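Local coordinates for protein fimbrin (Schizosaccharomyces pombe, PDB 1RT8) that binds actin filaments, cross-linking them through tandem calponin-homology domains, and serves actin structures in cell polarity, cytokinesis, mating and spore formation, at residues 467-470 / 471-474; 328-331 / 332-335; 11-14 / 15-19; 82-85 / 86-89. All coordinates share one frame; numbering follows the deposited sequence.

Interaction 1: 467-470 / 471-474; sequences EELA and IQNA
Leu469 O is gripped twice: Asn473 N gives it a hydrogen bond of 3.1 Å, and Thr462 OG1, from the preceding loop, adds a weak one. The shortest of the backbone bonds here runs from Ala474 N to Ala470 O at 2.9 Å, and Gln472 N reaches Glu468 O at 3.2 Å. Asn473 has its CG beside its own backbone N (chi1 -82°), which sets that carbon 3.7 Å from Leu469 O and aims the amide away from the helix. The amide reaches two separate parts of the chain, Thr462 N through OD1 and Thr440 O, just ahead of helix 442-451, through ND2, so both polar atoms of this buried group have a partner. This is the opening turn of helix 467-483 in the fourth calponin-homology domain, where Thr466 OG1 is hydrogen-bonded to Leu469 N. On the outer side, Glu468 and Gln472 cross at about a right angle. The Glu468 chain folds back at chi2 (51°), setting OE2 3.4 Å from Gln472 CG. Ile471 runs alongside Glu467 and points the same way. Its CD1 comes implausibly near a carbonyl oxygen, so the exact position of that methyl is doubtful, but the residue plainly packs on Pro492 and Val496. Ala470 also rests on Val496, and Ala474 on Pro492, which seats the inner side of this helix against helix 492-496.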
loop_
_atom_site.group_PDB
_atom_site.type_symbol
_atom_site.label_atom_id
_atom_site.label_comp_id
_atom_site.label_asym_id
_atom_site.label_seq_id
_atom_site.Cartn_x
_atom_site.Cartn_y
_atom_site.Cartn_z
ATOM N N GLU A 467 5.818 16.627 19.303
ATOM C CA GLU A 467 5.919 15.645 18.232
ATOM C C GLU A 467 4.535 15.328 17.666
ATOM O O GLU A 467 4.360 15.215 16.452
ATOM C CB GLU A 467 6.578 14.367 18.748
ATOM C CG GLU A 467 6.688 13.271 17.715
ATOM C CD GLU A 467 7.479 12.084 18.221
ATOM O OE1 GLU A 467 7.058 11.479 19.230
ATOM O OE2 GLU A 467 8.525 11.758 17.611
ATOM N N GLU A 468 3.548 15.198 18.547
ATOM C CA GLU A 468 2.192 14.890 18.110
ATOM C C GLU A 468 1.622 15.983 17.229
ATOM O O GLU A 468 0.980 15.703 16.220
ATOM C CB GLU A 468 1.264 14.669 19.310
ATOM C CG GLU A 468 -0.171 14.334 18.913
ATOM C CD GLU A 468 -0.247 13.189 17.904
ATOM O OE1 GLU A 468 0.259 12.085 18.210
ATOM O OE2 GLU A 468 -0.812 13.389 16.804
ATOM N N LEU A 469 1.848 17.234 17.609
ATOM C CA LEU A 469 1.336 18.344 16.821
ATOM C C LEU A 469 2.060 18.423 15.471
ATOM O O LEU A 469 1.455 18.746 14.451
ATOM C CB LEU A 469 1.499 19.654 17.594
ATOM C CG LEU A 469 0.622 19.801 18.848
ATOM C CD1 LEU A 469 0.984 21.087 19.579
ATOM C CD2 LEU A 469 -0.851 19.798 18.450
ATOM N N ALA A 470 3.354 18.126 15.469
ATOM C CA ALA A 470 4.123 18.160 14.230
ATOM C C ALA A 470 3.583 17.110 13.259
ATOM O O ALA A 470 3.343 17.410 12.092
ATOM C CB ALA A 470 5.593 17.910 14.513
ATOM N N ILE A 471 3.377 15.888 13.750
ATOM C CA ILE A 471 2.859 14.807 12.910
ATOM C C ILE A 471 1.503 15.164 12.301
ATOM O O ILE A 471 1.219 14.796 11.161
ATOM C CB ILE A 471 2.738 13.475 13.699
ATOM C CG1 ILE A 471 4.107 12.797 13.805
ATOM C CG2 ILE A 471 1.803 12.511 12.974
ATOM C CD1 ILE A 471 5.166 13.635 14.455
ATOM N N GLN A 472 0.664 15.874 13.056
ATOM C CA GLN A 472 -0.643 16.281 12.541
ATOM C C GLN A 472 -0.457 17.288 11.399
ATOM O O GLN A 472 -1.184 17.256 10.404
ATOM C CB GLN A 472 -1.478 16.907 13.658
ATOM C CG GLN A 472 -1.731 15.955 14.808
ATOM C CD GLN A 472 -2.468 16.601 15.962
ATOM O OE1 GLN A 472 -2.684 15.971 16.997
ATOM N NE2 GLN A 472 -2.858 17.862 15.793
ATOM N N ASN A 473 0.517 18.183 11.546
ATOM C CA ASN A 473 0.791 19.164 10.499
ATOM C C ASN A 473 1.277 18.426 9.245
ATOM O O ASN A 473 0.838 18.715 8.131
ATOM C CB ASN A 473 1.876 20.158 10.944
ATOM C CG ASN A 473 1.333 21.285 11.807
ATOM O OD1 ASN A 473 0.129 21.532 11.846
ATOM N ND2 ASN A 473 2.229 21.995 12.483
ATOM N N ALA A 474 2.177 17.470 9.445
ATOM C CA ALA A 474 2.736 16.693 8.343
ATOM C C ALA A 474 1.682 15.837 7.647
ATOM O O ALA A 474 1.665 15.741 6.417
ATOM C CB ALA A 474 3.884 15.816 8.849
#

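Interaction 2: 328-331 / 332-335; sequences VNWK and KVNK
Two successive backbone bonds curl residues 329-333 into overlapping type I turns: Lys332 N reaches Asn329 O at 3.0 Å, from above the carbonyl plane, and Val333 N reaches Trp330 O at 3.3 Å, a weak bond. The turns bring Val333 back beside Trp330, and Val328, just ahead of them, joins the pair. Val328 CG1 sits over the centre of the indole, 3.6 Å above its plane, and also meets Val333 CG2 at 3.9 Å. Val333 lies alongside Trp330, pointing the same way, with its CB 3.8 Å from Trp330 CE3. NE1 is hydrogen-bonded to Asp321 OD2, which probably helps hold the indole in this orientation; Asp321 OD1 takes Val328 N. With CG beside its own carbonyl carbon (chi1 177°), the Asn329 amide lies on the side where the extended Lys332 chain passes, crossing it at about a right angle, CG to CG 3.8 Å. With an alanine here the amide is gone, and the Lys332 chain would probably lose the flat group it crosses and be freer to swing. A sulfate ion, probably from the crystallisation liquor, lies about 3 Å from the Trp330 side chain. Val333 reaches Leu314, Leu317 and Tyr354, and Val328 meets Tyr354 too: this is a connecting loop of the third calponin-homology domain, tucking its apolar side chains between helix 314-323 and helix 345-361.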
loop_
_atom_site.group_PDB
_atom_site.type_symbol
_atom_site.label_atom_id
_atom_site.label_comp_id
_atom_site.label_asym_id
_atom_site.label_seq_id
_atom_site.Cartn_x
_atom_site.Cartn_y
_atom_site.Cartn_z
ATOM N N VAL A 328 17.703 -1.150 -21.426
ATOM C CA VAL A 328 18.355 -2.421 -21.155
ATOM C C VAL A 328 18.334 -3.450 -22.286
ATOM O O VAL A 328 17.292 -3.728 -22.878
ATOM C CB VAL A 328 17.733 -3.071 -19.898
ATOM C CG1 VAL A 328 18.453 -4.360 -19.559
ATOM C CG2 VAL A 328 17.801 -2.096 -18.734
ATOM N N ASN A 329 19.502 -4.008 -22.580
ATOM C CA ASN A 329 19.617 -5.052 -23.586
ATOM C C ASN A 329 19.477 -6.342 -22.794
ATOM O O ASN A 329 20.459 -6.861 -22.262
ATOM C CB ASN A 329 20.986 -5.020 -24.255
ATOM C CG ASN A 329 21.168 -6.146 -25.268
ATOM O OD1 ASN A 329 22.184 -6.215 -25.959
ATOM N ND2 ASN A 329 20.179 -7.029 -25.359
ATOM N N TRP A 330 18.262 -6.860 -22.712
ATOM C CA TRP A 330 18.031 -8.076 -21.950
ATOM C C TRP A 330 18.733 -9.338 -22.440
ATOM O O TRP A 330 18.711 -10.360 -21.759
ATOM C CB TRP A 330 16.534 -8.314 -21.814
ATOM C CG TRP A 330 15.889 -7.228 -21.006
ATOM C CD1 TRP A 330 15.335 -6.072 -21.473
ATOM C CD2 TRP A 330 15.793 -7.171 -19.580
ATOM N NE1 TRP A 330 14.901 -5.295 -20.424
ATOM C CE2 TRP A 330 15.173 -5.946 -19.250
ATOM C CE3 TRP A 330 16.180 -8.033 -18.547
ATOM C CZ2 TRP A 330 14.923 -5.567 -17.929
ATOM C CZ3 TRP A 330 15.931 -7.655 -17.233
ATOM C CH2 TRP A 330 15.312 -6.431 -16.937
ATOM N N LYS A 331 19.362 -9.273 -23.610
ATOM C CA LYS A 331 20.076 -10.434 -24.130
ATOM C C LYS A 331 21.394 -10.554 -23.376
ATOM O O LYS A 331 22.069 -11.581 -23.433
ATOM C CB LYS A 331 20.345 -10.277 -25.630
ATOM C CG LYS A 331 19.089 -10.309 -26.495
ATOM C CD LYS A 331 19.411 -10.142 -27.982
ATOM C CE LYS A 331 18.137 -10.094 -28.825
ATOM N NZ LYS A 331 18.417 -9.922 -30.280
ATOM N N LYS A 332 21.750 -9.492 -22.661
ATOM C CA LYS A 332 22.985 -9.464 -21.886
ATOM C C LYS A 332 22.724 -9.686 -20.395
ATOM O O LYS A 332 23.654 -9.681 -19.592
ATOM C CB LYS A 332 23.700 -8.122 -22.082
ATOM C CG LYS A 332 24.122 -7.834 -23.516
ATOM C CD LYS A 332 24.724 -6.439 -23.644
ATOM C CE LYS A 332 25.039 -6.095 -25.098
ATOM N NZ LYS A 332 25.421 -4.661 -25.276
ATOM N N VAL A 333 21.461 -9.893 -20.040
ATOM C CA VAL A 333 21.057 -10.092 -18.651
ATOM C C VAL A 333 20.825 -11.558 -18.266
ATOM O O VAL A 333 20.252 -12.330 -19.039
ATOM C CB VAL A 333 19.757 -9.301 -18.363
ATOM C CG1 VAL A 333 19.265 -9.584 -16.947
ATOM C CG2 VAL A 333 20.005 -7.812 -18.559
ATOM N N ASN A 334 21.265 -11.934 -17.064
ATOM C CA ASN A 334 21.078 -13.297 -16.567
ATOM C C ASN A 334 19.719 -13.376 -15.873
ATOM O O ASN A 334 19.411 -12.560 -15.005
ATOM C CB ASN A 334 22.189 -13.675 -15.573
ATOM C CG ASN A 334 23.564 -13.699 -16.217
ATOM O OD1 ASN A 334 23.814 -14.478 -17.132
ATOM N ND2 ASN A 334 24.458 -12.837 -15.749
ATOM N N LYS A 335 18.918 -14.364 -16.261
ATOM C CA LYS A 335 17.582 -14.553 -15.707
ATOM C C LYS A 335 17.556 -15.333 -14.396
ATOM O O LYS A 335 18.450 -16.127 -14.120
ATOM C CB LYS A 335 16.701 -15.283 -16.723
ATOM C CG LYS A 335 16.472 -14.537 -18.030
ATOM C CD LYS A 335 15.525 -15.335 -18.917
ATOM C CE LYS A 335 15.309 -14.686 -20.272
ATOM N NZ LYS A 335 14.400 -15.517 -21.122
#

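Interaction 3: 11-14 / 15-19; sequences EEER and REFIK
The Phe17 ring has the Glu13 carbonyl over one face, with Glu13 C 3.8 Å above the plane and offset toward the rim. Farther out on the ring, Phe17 CE1 touches Glu13 CB at 3.9 Å, the two side chains running side by side. The guanidinium of Arg15 meets Glu12 at its edge: CA of Glu12 lies in the plane, 3.6 Å from Arg15 NH1. The guanidinium of Arg14 has Glu11 O on one face, 4.1 Å above the plane and toward the rim. Arg15 stretches out with CG anti to its backbone N (chi1 -179°), then bends at chi3, which lays the head back along the preceding turn. Its charge is met chiefly by a salt bridge from NE to Glu40 OE2; Glu12 OE1, 4.6 Å from Arg15 NH1, stands well out of the guanidinium plane and can probably add only a general attraction, as no N-H points at it. Arg14 CG rests on Ile18 CD1 at 3.7 Å. Backbone bonds are regular, Glu16 N to Glu12 O being the shortest of them at 2.7 Å. Glu12 is hydrogen-bonded to Thr239 and Thr241, Glu13 makes a salt bridge to Lys249 and a hydrogen bond to Asn247, and Phe17 packs on Leu121, Val124 and Ile128 of helix 117-131 and also on Leu250. Helix 11-25 of the first calponin-homology domain thus packs against helix 248-261 and the Thr239-Thr241 region of the second, an interface within the first actin-binding region.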
loop_
_atom_site.group_PDB
_atom_site.type_symbol
_atom_site.label_atom_id
_atom_site.label_comp_id
_atom_site.label_asym_id
_atom_site.label_seq_id
_atom_site.Cartn_x
_atom_site.Cartn_y
_atom_site.Cartn_z
ATOM N N GLU A 11 -21.361 -11.290 -8.273
ATOM C CA GLU A 11 -22.478 -11.008 -7.370
ATOM C C GLU A 11 -22.118 -11.027 -5.886
ATOM O O GLU A 11 -22.434 -10.087 -5.153
ATOM C CB GLU A 11 -23.615 -12.014 -7.600
ATOM C CG GLU A 11 -24.238 -12.009 -9.002
ATOM C CD GLU A 11 -23.231 -12.358 -10.094
ATOM O OE1 GLU A 11 -22.373 -13.246 -9.862
ATOM O OE2 GLU A 11 -23.291 -11.750 -11.193
ATOM N N GLU A 12 -21.472 -12.099 -5.437
ATOM C CA GLU A 12 -21.115 -12.227 -4.030
ATOM C C GLU A 12 -20.088 -11.207 -3.573
ATOM O O GLU A 12 -20.233 -10.609 -2.502
ATOM C CB GLU A 12 -20.601 -13.634 -3.736
ATOM C CG GLU A 12 -21.591 -14.736 -4.082
ATOM C CD GLU A 12 -21.717 -15.762 -2.974
ATOM O OE1 GLU A 12 -22.271 -15.425 -1.904
ATOM O OE2 GLU A 12 -21.251 -16.903 -3.172
ATOM N N GLU A 13 -19.042 -11.019 -4.369
ATOM C CA GLU A 13 -18.014 -10.050 -4.020
ATOM C C GLU A 13 -18.666 -8.698 -3.760
ATOM O O GLU A 13 -18.413 -8.061 -2.737
ATOM C CB GLU A 13 -16.986 -9.940 -5.146
ATOM C CG GLU A 13 -15.958 -11.055 -5.141
ATOM C CD GLU A 13 -15.083 -11.048 -6.377
ATOM O OE1 GLU A 13 -14.655 -9.953 -6.801
ATOM O OE2 GLU A 13 -14.813 -12.141 -6.918
ATOM N N ARG A 14 -19.526 -8.274 -4.680
ATOM C CA ARG A 14 -20.212 -6.996 -4.530
ATOM C C ARG A 14 -21.044 -6.969 -3.257
ATOM O O ARG A 14 -20.957 -6.029 -2.469
ATOM C CB ARG A 14 -21.112 -6.730 -5.738
ATOM C CG ARG A 14 -21.927 -5.446 -5.628
ATOM C CD ARG A 14 -22.611 -5.125 -6.945
ATOM N NE ARG A 14 -23.367 -6.266 -7.452
ATOM C CZ ARG A 14 -24.433 -6.786 -6.852
ATOM N NH1 ARG A 14 -24.882 -6.268 -5.715
ATOM N NH2 ARG A 14 -25.049 -7.833 -7.387
ATOM N N ARG A 15 -21.847 -8.010 -3.053
ATOM C CA ARG A 15 -22.695 -8.080 -1.869
ATOM C C ARG A 15 -21.887 -8.038 -0.582
ATOM O O ARG A 15 -22.101 -7.173 0.271
ATOM C CB ARG A 15 -23.544 -9.357 -1.882
ATOM C CG ARG A 15 -24.471 -9.473 -0.677
ATOM C CD ARG A 15 -25.219 -10.805 -0.607
ATOM N NE ARG A 15 -26.169 -10.999 -1.699
ATOM C CZ ARG A 15 -25.845 -11.431 -2.914
ATOM N NH1 ARG A 15 -24.582 -11.721 -3.202
ATOM N NH2 ARG A 15 -26.783 -11.584 -3.839
ATOM N N GLU A 16 -20.954 -8.975 -0.446
ATOM C CA GLU A 16 -20.130 -9.057 0.753
ATOM C C GLU A 16 -19.291 -7.805 0.990
ATOM O O GLU A 16 -19.211 -7.326 2.119
ATOM C CB GLU A 16 -19.232 -10.301 0.695
ATOM C CG GLU A 16 -19.991 -11.623 0.554
ATOM C CD GLU A 16 -21.148 -11.756 1.544
ATOM O OE1 GLU A 16 -20.975 -11.403 2.725
ATOM O OE2 GLU A 16 -22.230 -12.221 1.138
ATOM N N PHE A 17 -18.669 -7.268 -0.059
ATOM C CA PHE A 17 -17.856 -6.061 0.107
ATOM C C PHE A 17 -18.714 -4.915 0.637
ATOM O O PHE A 17 -18.309 -4.191 1.549
ATOM C CB PHE A 17 -17.206 -5.653 -1.224
ATOM C CG PHE A 17 -16.126 -6.592 -1.690
ATOM C CD1 PHE A 17 -15.630 -6.511 -2.986
ATOM C CD2 PHE A 17 -15.605 -7.560 -0.838
ATOM C CE1 PHE A 17 -14.636 -7.379 -3.426
ATOM C CE2 PHE A 17 -14.606 -8.433 -1.270
ATOM C CZ PHE A 17 -14.124 -8.341 -2.567
ATOM N N ILE A 18 -19.902 -4.748 0.070
ATOM C CA ILE A 18 -20.790 -3.689 0.523
ATOM C C ILE A 18 -21.194 -3.921 1.974
ATOM O O ILE A 18 -21.296 -2.976 2.753
ATOM C CB ILE A 18 -22.056 -3.607 -0.343
ATOM C CG1 ILE A 18 -21.678 -3.206 -1.773
ATOM C CG2 ILE A 18 -23.027 -2.609 0.264
ATOM C CD1 ILE A 18 -22.816 -3.303 -2.776
ATOM N N LYS A 19 -21.426 -5.180 2.338
ATOM C CA LYS A 19 -21.802 -5.496 3.711
ATOM C C LYS A 19 -20.664 -5.110 4.649
ATOM O O LYS A 19 -20.889 -4.517 5.708
ATOM C CB LYS A 19 -22.124 -6.986 3.853
ATOM C CG LYS A 19 -23.365 -7.421 3.084
ATOM C CD LYS A 19 -23.712 -8.885 3.344
ATOM C CE LYS A 19 -24.035 -9.144 4.814
ATOM N NZ LYS A 19 -24.553 -10.526 5.030
#

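Interaction 4: 82-85 / 86-89; sequences NFKC and IENN
Phe83 brings ring atom CE2 to 3.3 Å from Glu87 OE2, the ring and carboxylate planes 51° apart. The ring gets there because CG is anti to the backbone N (chi1 -175°), which carries it outward from the helix to where the Glu87 chain also runs out. Glu87 is extended, its CG 3.3 Å from Phe83 O, and Lys84 lies alongside with its CG 4.0 Å from Glu87 OE1. The ammonium of Lys84 stays too far from the carboxylate for a salt bridge. Instead, Glu87 OE1 is hydrogen-bonded to Asn72 ND2, and OE2 to the hydroxyl of Tyr455, which belongs to the fourth calponin-homology domain, so the first domain touches the last here. With an alanine in place of Glu87, Tyr455 OH and Asn72 would probably each lose a partner, and the Phe83 ring would lose the group that it leans on. Along the backbone, Asn88 N bonds to Lys84 O at 3.1 Å. Asn89 folds its amide back over Cys85, CG 3.0 Å from Cys85 O, while Asn89 N bonds to that same oxygen at 2.8 Å. Asn72 ND2 also takes Lys84 O, the Asn89 amide nitrogen goes on to Lys49 O, and Asn88 is used at both ends, by Asn72 N and Asp50 O. The buried carboxylate and amides are therefore satisfied by groups beyond helix 82-99, and the polar chemistry here probably fixes where the helix sits more than how it coils.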
loop_
_atom_site.group_PDB
_atom_site.type_symbol
_atom_site.label_atom_id
_atom_site.label_comp_id
_atom_site.label_asym_id
_atom_site.label_seq_id
_atom_site.Cartn_x
_atom_site.Cartn_y
_atom_site.Cartn_z
ATOM N N ASN A 82 -19.026 18.253 -9.356
ATOM C CA ASN A 82 -17.923 17.472 -9.915
ATOM C C ASN A 82 -16.559 17.929 -9.426
ATOM O O ASN A 82 -15.745 17.118 -8.991
ATOM C CB ASN A 82 -17.974 17.494 -11.445
ATOM C CG ASN A 82 -19.116 16.655 -11.999
ATOM O OD1 ASN A 82 -19.703 15.851 -11.284
ATOM N ND2 ASN A 82 -19.421 16.829 -13.276
ATOM N N PHE A 83 -16.330 19.233 -9.475
ATOM C CA PHE A 83 -15.073 19.819 -9.035
ATOM C C PHE A 83 -14.647 19.336 -7.639
ATOM O O PHE A 83 -13.478 19.009 -7.404
ATOM C CB PHE A 83 -15.206 21.340 -9.025
ATOM C CG PHE A 83 -13.936 22.050 -8.706
ATOM C CD1 PHE A 83 -13.020 22.344 -9.713
ATOM C CD2 PHE A 83 -13.640 22.416 -7.396
ATOM C CE1 PHE A 83 -11.823 22.998 -9.424
ATOM C CE2 PHE A 83 -12.448 23.068 -7.093
ATOM C CZ PHE A 83 -11.535 23.360 -8.113
ATOM N N LYS A 84 -15.587 19.306 -6.702
ATOM C CA LYS A 84 -15.260 18.865 -5.353
ATOM C C LYS A 84 -15.049 17.357 -5.289
ATOM O O LYS A 84 -14.208 16.880 -4.525
ATOM C CB LYS A 84 -16.339 19.306 -4.362
ATOM C CG LYS A 84 -16.258 20.792 -4.014
ATOM C CD LYS A 84 -17.233 21.174 -2.908
ATOM C CE LYS A 84 -17.054 22.638 -2.515
ATOM N NZ LYS A 84 -17.173 23.521 -3.703
ATOM N N CYS A 85 -15.799 16.613 -6.095
ATOM C CA CYS A 85 -15.653 15.161 -6.146
ATOM C C CYS A 85 -14.257 14.787 -6.680
ATOM O O CYS A 85 -13.646 13.817 -6.217
ATOM C CB CYS A 85 -16.721 14.540 -7.050
ATOM S SG CYS A 85 -18.423 14.561 -6.411
ATOM N N ILE A 86 -13.758 15.554 -7.652
ATOM C CA ILE A 86 -12.441 15.288 -8.218
ATOM C C ILE A 86 -11.344 15.503 -7.175
ATOM O O ILE A 86 -10.430 14.680 -7.058
ATOM C CB ILE A 86 -12.150 16.183 -9.440
ATOM C CG1 ILE A 86 -13.042 15.776 -10.616
ATOM C CG2 ILE A 86 -10.679 16.073 -9.823
ATOM C CD1 ILE A 86 -12.826 14.344 -11.096
ATOM N N GLU A 87 -11.434 16.604 -6.426
ATOM C CA GLU A 87 -10.463 16.905 -5.376
ATOM C C GLU A 87 -10.442 15.741 -4.392
ATOM O O GLU A 87 -9.385 15.220 -4.053
ATOM C CB GLU A 87 -10.834 18.199 -4.630
ATOM C CG GLU A 87 -10.824 19.461 -5.498
ATOM C CD GLU A 87 -11.219 20.709 -4.725
ATOM O OE1 GLU A 87 -12.234 20.675 -4.000
ATOM O OE2 GLU A 87 -10.518 21.728 -4.839
ATOM N N ASN A 88 -11.620 15.338 -3.927
ATOM C CA ASN A 88 -11.719 14.222 -2.996
ATOM C C ASN A 88 -11.154 12.946 -3.631
ATOM O O ASN A 88 -10.442 12.177 -2.986
ATOM C CB ASN A 88 -13.183 13.980 -2.603
ATOM C CG ASN A 88 -13.697 14.991 -1.587
ATOM O OD1 ASN A 88 -12.984 15.904 -1.188
ATOM N ND2 ASN A 88 -14.948 14.819 -1.160
ATOM N N ASN A 89 -11.486 12.710 -4.894
ATOM C CA ASN A 89 -11.000 11.506 -5.556
ATOM C C ASN A 89 -9.495 11.505 -5.758
ATOM O O ASN A 89 -8.876 10.444 -5.804
ATOM C CB ASN A 89 -11.755 11.280 -6.868
ATOM C CG ASN A 89 -13.198 10.853 -6.624
ATOM O OD1 ASN A 89 -13.515 10.310 -5.564
ATOM N ND2 ASN A 89 -14.065 11.083 -7.596
#

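Overall arrangement
All four contacts are local, but they sit in different surroundings. Interactions 3 and 4 share the first calponin-homology domain, on separate helices with centres about 26 Å apart. Interaction 3 turns charged side chains toward the second domain, while interaction 4 sends a carboxylate to the fourth, the domain that holds interaction 1. Interactions 1 and 4 come within about 15 Å at their nearest atoms. Interaction 2, in the third domain, is a surface loop and lies across the chain's centre from interaction 1; indole and valines do its packing. The three helical contacts are partly buried: in interactions 1 and 4 buried asparagines tie helix to loop, whereas in interaction 3 charged ends find their mates beyond the helix.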